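Cow rumen GH26 endo-mannanase (Metagenome, PDB 6UEH) probably cleaves internal beta-1,4-mannosidic linkages of mannans such as galactomannan, as a family 26 glycoside hydrolase that carries a calcium-binding accessory domain. Local coordinates at residues Y343-L348 and D377-M382; G453-I456 and K460-A463. One frame throughout, in Å; residues are numbered along the deposited sequence.

Contact 1: Y343-L348 and D377-M382; sequences YLYDKL and DEYVDM
Y345 meets Y379 in a T-shaped (edge-to-face) stack, and D346, the next residue on helix 334-351, reaches the edge of the Y379 ring. The chi1 of Y345 sets CG opposite its backbone N (-173°) and sends the ring out toward the loop before strand 382-387. Y379 turns the CD1 side of its ring onto one face of Y345, offset toward the rim, with CD1 3.5 Å from CG of Y345 and the planes at 75°. The CA of Y379 also sits over the Y345 ring, 4.3 Å from its centroid, as a CH-pi contact. The phenol OH of Y345 donates a hydrogen bond to a water 2.7 Å away, and that water donates to O of E378. The same OH is hydrogen-bonded to S146. W341, one turn before Y345, donates from NE1 to O of Y379. D346 follows with OD1 in the plane of the Y379 ring, 3.4 Å from CE1. The contact packs an outer helix of the (beta/alpha)8 barrel, the TIM-barrel fold of this family, against the loop leading into strand 382-387. No direct hydrogen bond joins the two segments. They are held by aromatic and CH-pi packing, a water bridge, and a carboxylate oxygen against the weakly positive rim of a ring.

Contact 2: G453-I456 and K460-A463; sequences GEFI and KNNA
N461 and N462 each turn a side-chain amide onto a backbone carbonyl of the short helix 454-457. CG of N461 lies opposite its carbonyl carbon (chi1 -73°), which points the amide at the helix. Its ND2 gives a nearly straight hydrogen bond to O of E454, at 2.8 Å. The acceptor lies in the amide plane, but the donor stands above the carbonyl plane, 64° out of it. ND2 of N462 reaches O of F455, also at 2.8 Å. This bond bends more at the hydrogen and comes in nearly along the C=O direction. The N462 amide has further partners in the loop after strand 423-429: ND2 also bonds O of D430, and OD1 accepts from N of I432. A water joins the backbones by donating to O of I456 and O of N462.

The charged groups add less. ND2 of N461 makes a weak second bond to OE1 of E454, at 3.4 Å. The extended K460 side chain brings NZ to 3.8 Å from the same OE1, a long salt bridge.

In van der Waals contact, the N461 amide lies beside the F455 ring at CD1, the planes 26° apart.

A leucine here, with no amide donor, would probably leave O of E454 without its mate from this loop and let the E454 carboxylate turn more freely.

Two asparagine amides thus serve carbonyls of a one-turn helix in the long connection between strand 423-429 and the last barrel strand, 476-477.

From the N terminus, the chain passes through the calcium-binding beta domain before it enters the (beta/alpha)8 (TIM) barrel that holds both contacts. Contact 1 comes first. It closes a loop of 28 residues that runs from helix 334-351 through strand 357-362 to the loop before strand 382-387, so it ties an outer helix to the approach of the second strand after it. The chain then goes on through helix 408-417 and strand 423-429. Contact 2 spans only three residues, the end of helix 454-457 and the turn after it, and ties that helix to the loop that leads into helix 464-471. The contacts follow in series, neither nested nor crossed. The nearest atoms of contacts 1 and 2 are about 19 Å apart.

Contact 1: Y343-L348 and D377-M382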
loop_
_atom_site.group_PDB
_atom_site.type_symbol
_atom_site.label_atom_id
_atom_site.label_comp_id
_atom_site.label_asym_id
_atom_site.label_seq_id
_atom_site.Cartn_x
_atom_site.Cartn_y
_atom_site.Cartn_z
ATOM N N TYR A 343 0.854 0.926 21.857
ATOM C CA TYR A 343 0.471 1.807 22.958
ATOM C C TYR A 343 -0.878 2.459 22.681
ATOM O O TYR A 343 -1.778 2.423 23.519
ATOM C CB TYR A 343 1.544 2.879 23.185
ATOM C CG TYR A 343 1.298 3.787 24.373
ATOM C CD1 TYR A 343 0.503 4.922 24.258
ATOM C CD2 TYR A 343 1.877 3.519 25.608
ATOM C CE1 TYR A 343 0.284 5.757 25.341
ATOM C CE2 TYR A 343 1.665 4.349 26.694
ATOM C CZ TYR A 343 0.867 5.466 26.555
ATOM O OH TYR A 343 0.653 6.292 27.638
ATOM N N LEU A 344 -1.011 3.053 21.498
ATOM C CA LEU A 344 -2.244 3.726 21.106
ATOM C C LEU A 344 -3.407 2.743 21.015
ATOM O O LEU A 344 -4.509 3.024 21.487
ATOM C CB LEU A 344 -2.060 4.446 19.767
ATOM C CG LEU A 344 -3.300 5.147 19.202
ATOM C CD1 LEU A 344 -3.798 6.234 20.153
ATOM C CD2 LEU A 344 -3.011 5.724 17.825
ATOM N N TYR A 345 -3.146 1.588 20.409
ATOM C CA TYR A 345 -4.150 0.539 20.263
ATOM C C TYR A 345 -4.676 0.099 21.625
ATOM O O TYR A 345 -5.886 0.004 21.833
ATOM C CB TYR A 345 -3.559 -0.657 19.510
ATOM C CG TYR A 345 -4.548 -1.750 19.151
ATOM C CD1 TYR A 345 -4.982 -2.664 20.102
ATOM C CD2 TYR A 345 -5.018 -1.887 17.849
ATOM C CE1 TYR A 345 -5.875 -3.671 19.775
ATOM C CE2 TYR A 345 -5.907 -2.894 17.512
ATOM C CZ TYR A 345 -6.331 -3.783 18.479
ATOM O OH TYR A 345 -7.216 -4.786 18.152
ATOM N N ASP A 346 -3.758 -0.175 22.545
ATOM C CA ASP A 346 -4.127 -0.613 23.886
ATOM C C ASP A 346 -4.852 0.485 24.657
ATOM O O ASP A 346 -5.820 0.214 25.364
ATOM C CB ASP A 346 -2.891 -1.068 24.664
ATOM C CG ASP A 346 -2.296 -2.353 24.115
ATOM O OD1 ASP A 346 -2.969 -3.021 23.300
ATOM O OD2 ASP A 346 -1.163 -2.701 24.510
ATOM N N LYS A 347 -4.380 1.721 24.521
ATOM C CA LYS A 347 -4.995 2.851 25.213
ATOM C C LYS A 347 -6.439 3.078 24.770
ATOM O O LYS A 347 -7.328 3.237 25.605
ATOM C CB LYS A 347 -4.181 4.127 24.993
ATOM C CG LYS A 347 -3.106 4.374 26.042
ATOM C CD LYS A 347 -3.721 4.634 27.408
ATOM C CE LYS A 347 -2.661 5.000 28.441
ATOM N NZ LYS A 347 -1.705 3.887 28.705
ATOM N N LEU A 348 -6.670 3.087 23.460
ATOM C CA LEU A 348 -8.003 3.359 22.927
ATOM C C LEU A 348 -8.989 2.228 23.211
ATOM O O LEU A 348 -10.143 2.481 23.562
ATOM C CB LEU A 348 -7.942 3.621 21.419
ATOM C CG LEU A 348 -7.280 4.923 20.953
ATOM C CD1 LEU A 348 -7.571 5.176 19.478
ATOM C CD2 LEU A 348 -7.730 6.108 21.801
ATOM N N ASP A 377 -0.518 -9.036 13.174
ATOM C CA ASP A 377 -1.898 -9.395 12.846
ATOM C C ASP A 377 -2.896 -9.059 13.949
ATOM O O ASP A 377 -4.070 -8.814 13.675
ATOM C CB ASP A 377 -1.998 -10.890 12.528
ATOM C CG ASP A 377 -1.288 -11.265 11.244
ATOM O OD1 ASP A 377 -1.004 -10.359 10.430
ATOM O OD2 ASP A 377 -1.021 -12.467 11.046
ATOM N N GLU A 378 -2.433 -9.055 15.194
ATOM C CA GLU A 378 -3.326 -8.860 16.328
ATOM C C GLU A 378 -3.542 -7.379 16.656
ATOM O O GLU A 378 -4.325 -7.045 17.543
ATOM C CB GLU A 378 -2.791 -9.615 17.553
ATOM C CG GLU A 378 -1.520 -9.041 18.177
ATOM C CD GLU A 378 -0.239 -9.381 17.412
ATOM O OE1 GLU A 378 -0.318 -9.979 16.319
ATOM O OE2 GLU A 378 0.856 -9.049 17.915
ATOM N N TYR A 379 -2.865 -6.497 15.924
ATOM C CA TYR A 379 -2.969 -5.058 16.170
ATOM C C TYR A 379 -3.412 -4.251 14.947
ATOM O O TYR A 379 -3.546 -3.030 15.027
ATOM C CB TYR A 379 -1.628 -4.506 16.662
ATOM C CG TYR A 379 -1.335 -4.783 18.118
ATOM C CD1 TYR A 379 -1.870 -3.981 19.118
ATOM C CD2 TYR A 379 -0.510 -5.833 18.493
ATOM C CE1 TYR A 379 -1.601 -4.226 20.452
ATOM C CE2 TYR A 379 -0.236 -6.089 19.826
ATOM C CZ TYR A 379 -0.783 -5.280 20.800
ATOM O OH TYR A 379 -0.515 -5.526 22.126
ATOM N N VAL A 380 -3.618 -4.927 13.820
ATOM C CA VAL A 380 -3.921 -4.257 12.555
ATOM C C VAL A 380 -5.067 -4.966 11.821
ATOM O O VAL A 380 -5.127 -6.195 11.805
ATOM C CB VAL A 380 -2.669 -4.200 11.635
ATOM C CG1 VAL A 380 -2.984 -3.492 10.325
ATOM C CG2 VAL A 380 -1.505 -3.508 12.344
ATOM N N ASP A 381 -5.972 -4.193 11.221
ATOM C CA ASP A 381 -7.125 -4.758 10.515
ATOM C C ASP A 381 -7.063 -4.552 9.006
ATOM O O ASP A 381 -7.843 -5.143 8.260
ATOM C CB ASP A 381 -8.424 -4.148 11.041
ATOM C CG ASP A 381 -8.619 -4.379 12.521
ATOM O OD1 ASP A 381 -8.339 -5.502 12.987
ATOM O OD2 ASP A 381 -9.050 -3.435 13.216
ATOM N N MET A 382 -6.146 -3.701 8.559
ATOM C CA MET A 382 -6.072 -3.329 7.152
ATOM C C MET A 382 -4.719 -2.697 6.855
ATOM O O MET A 382 -4.161 -1.998 7.697
ATOM C CB MET A 382 -7.206 -2.360 6.796
ATOM C CG MET A 382 -7.253 -1.926 5.336
ATOM S SD MET A 382 -8.554 -0.710 5.004
ATOM C CE MET A 382 -10.009 -1.608 5.546
HETATM O O HOH W 1 -6.451 -6.994 19.598
#

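Contact 2: G453-I456 and K460-A463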
loop_
_atom_site.group_PDB
_atom_site.type_symbol
_atom_site.label_atom_id
_atom_site.label_comp_id
_atom_site.label_asym_id
_atom_site.label_seq_id
_atom_site.Cartn_x
_atom_site.Cartn_y
_atom_site.Cartn_z
ATOM N N GLY A 453 -7.585 19.124 -2.528
ATOM C CA GLY A 453 -6.987 20.147 -3.366
ATOM C C GLY A 453 -6.590 19.648 -4.743
ATOM O O GLY A 453 -7.351 18.939 -5.401
ATOM N N GLU A 454 -5.381 20.010 -5.164
ATOM C CA GLU A 454 -4.909 19.755 -6.522
ATOM C C GLU A 454 -4.874 18.278 -6.908
ATOM O O GLU A 454 -4.877 17.944 -8.090
ATOM C CB GLU A 454 -3.508 20.344 -6.708
ATOM C CG GLU A 454 -2.409 19.566 -5.994
ATOM C CD GLU A 454 -1.021 19.917 -6.499
ATOM O OE1 GLU A 454 -0.275 18.990 -6.885
ATOM O OE2 GLU A 454 -0.676 21.117 -6.506
ATOM N N PHE A 455 -4.829 17.392 -5.922
ATOM C CA PHE A 455 -4.646 15.977 -6.219
ATOM C C PHE A 455 -5.894 15.362 -6.848
ATOM O O PHE A 455 -5.816 14.324 -7.507
ATOM C CB PHE A 455 -4.234 15.224 -4.955
ATOM C CG PHE A 455 -2.895 15.648 -4.425
ATOM C CD1 PHE A 455 -1.726 15.200 -5.023
ATOM C CD2 PHE A 455 -2.801 16.515 -3.350
ATOM C CE1 PHE A 455 -0.487 15.599 -4.547
ATOM C CE2 PHE A 455 -1.564 16.917 -2.867
ATOM C CZ PHE A 455 -0.407 16.458 -3.467
ATOM N N ILE A 456 -7.037 16.018 -6.668
ATOM C CA ILE A 456 -8.265 15.597 -7.333
ATOM C C ILE A 456 -8.738 16.666 -8.323
ATOM O O ILE A 456 -9.297 16.346 -9.372
ATOM C CB ILE A 456 -9.389 15.283 -6.312
ATOM C CG1 ILE A 456 -10.669 14.834 -7.026
ATOM C CG2 ILE A 456 -9.666 16.480 -5.413
ATOM C CD1 ILE A 456 -10.499 13.577 -7.857
ATOM N N LYS A 460 -3.527 17.384 -13.951
ATOM C CA LYS A 460 -2.162 16.864 -13.996
ATOM C C LYS A 460 -2.042 15.664 -13.062
ATOM O O LYS A 460 -1.150 14.831 -13.216
ATOM C CB LYS A 460 -1.143 17.939 -13.611
ATOM C CG LYS A 460 -1.098 18.253 -12.125
ATOM C CD LYS A 460 -0.060 19.317 -11.816
ATOM C CE LYS A 460 -0.053 19.662 -10.335
ATOM N NZ LYS A 460 0.886 20.777 -10.036
ATOM N N ASN A 461 -2.949 15.586 -12.093
ATOM C CA ASN A 461 -2.998 14.465 -11.165
ATOM C C ASN A 461 -4.045 13.438 -11.575
ATOM O O ASN A 461 -3.769 12.240 -11.625
ATOM C CB ASN A 461 -3.278 14.962 -9.748
ATOM C CG ASN A 461 -2.086 15.661 -9.133
ATOM O OD1 ASN A 461 -0.966 15.150 -9.173
ATOM N ND2 ASN A 461 -2.315 16.844 -8.573
ATOM N N ASN A 462 -5.253 13.912 -11.859
ATOM C CA ASN A 462 -6.317 13.042 -12.350
ATOM C C ASN A 462 -7.071 13.692 -13.503
ATOM O O ASN A 462 -7.764 14.693 -13.317
ATOM C CB ASN A 462 -7.292 12.682 -11.222
ATOM C CG ASN A 462 -6.718 11.661 -10.254
ATOM O OD1 ASN A 462 -6.623 10.473 -10.569
ATOM N ND2 ASN A 462 -6.341 12.118 -9.064
ATOM N N ALA A 463 -6.924 13.121 -14.695
ATOM C CA ALA A 463 -7.605 13.632 -15.880
ATOM C C ALA A 463 -9.107 13.409 -15.770
ATOM O O ALA A 463 -9.552 12.413 -15.202
ATOM C CB ALA A 463 -7.059 12.968 -17.135
HETATM O O HOH W 2 -9.322 16.692 -12.057
#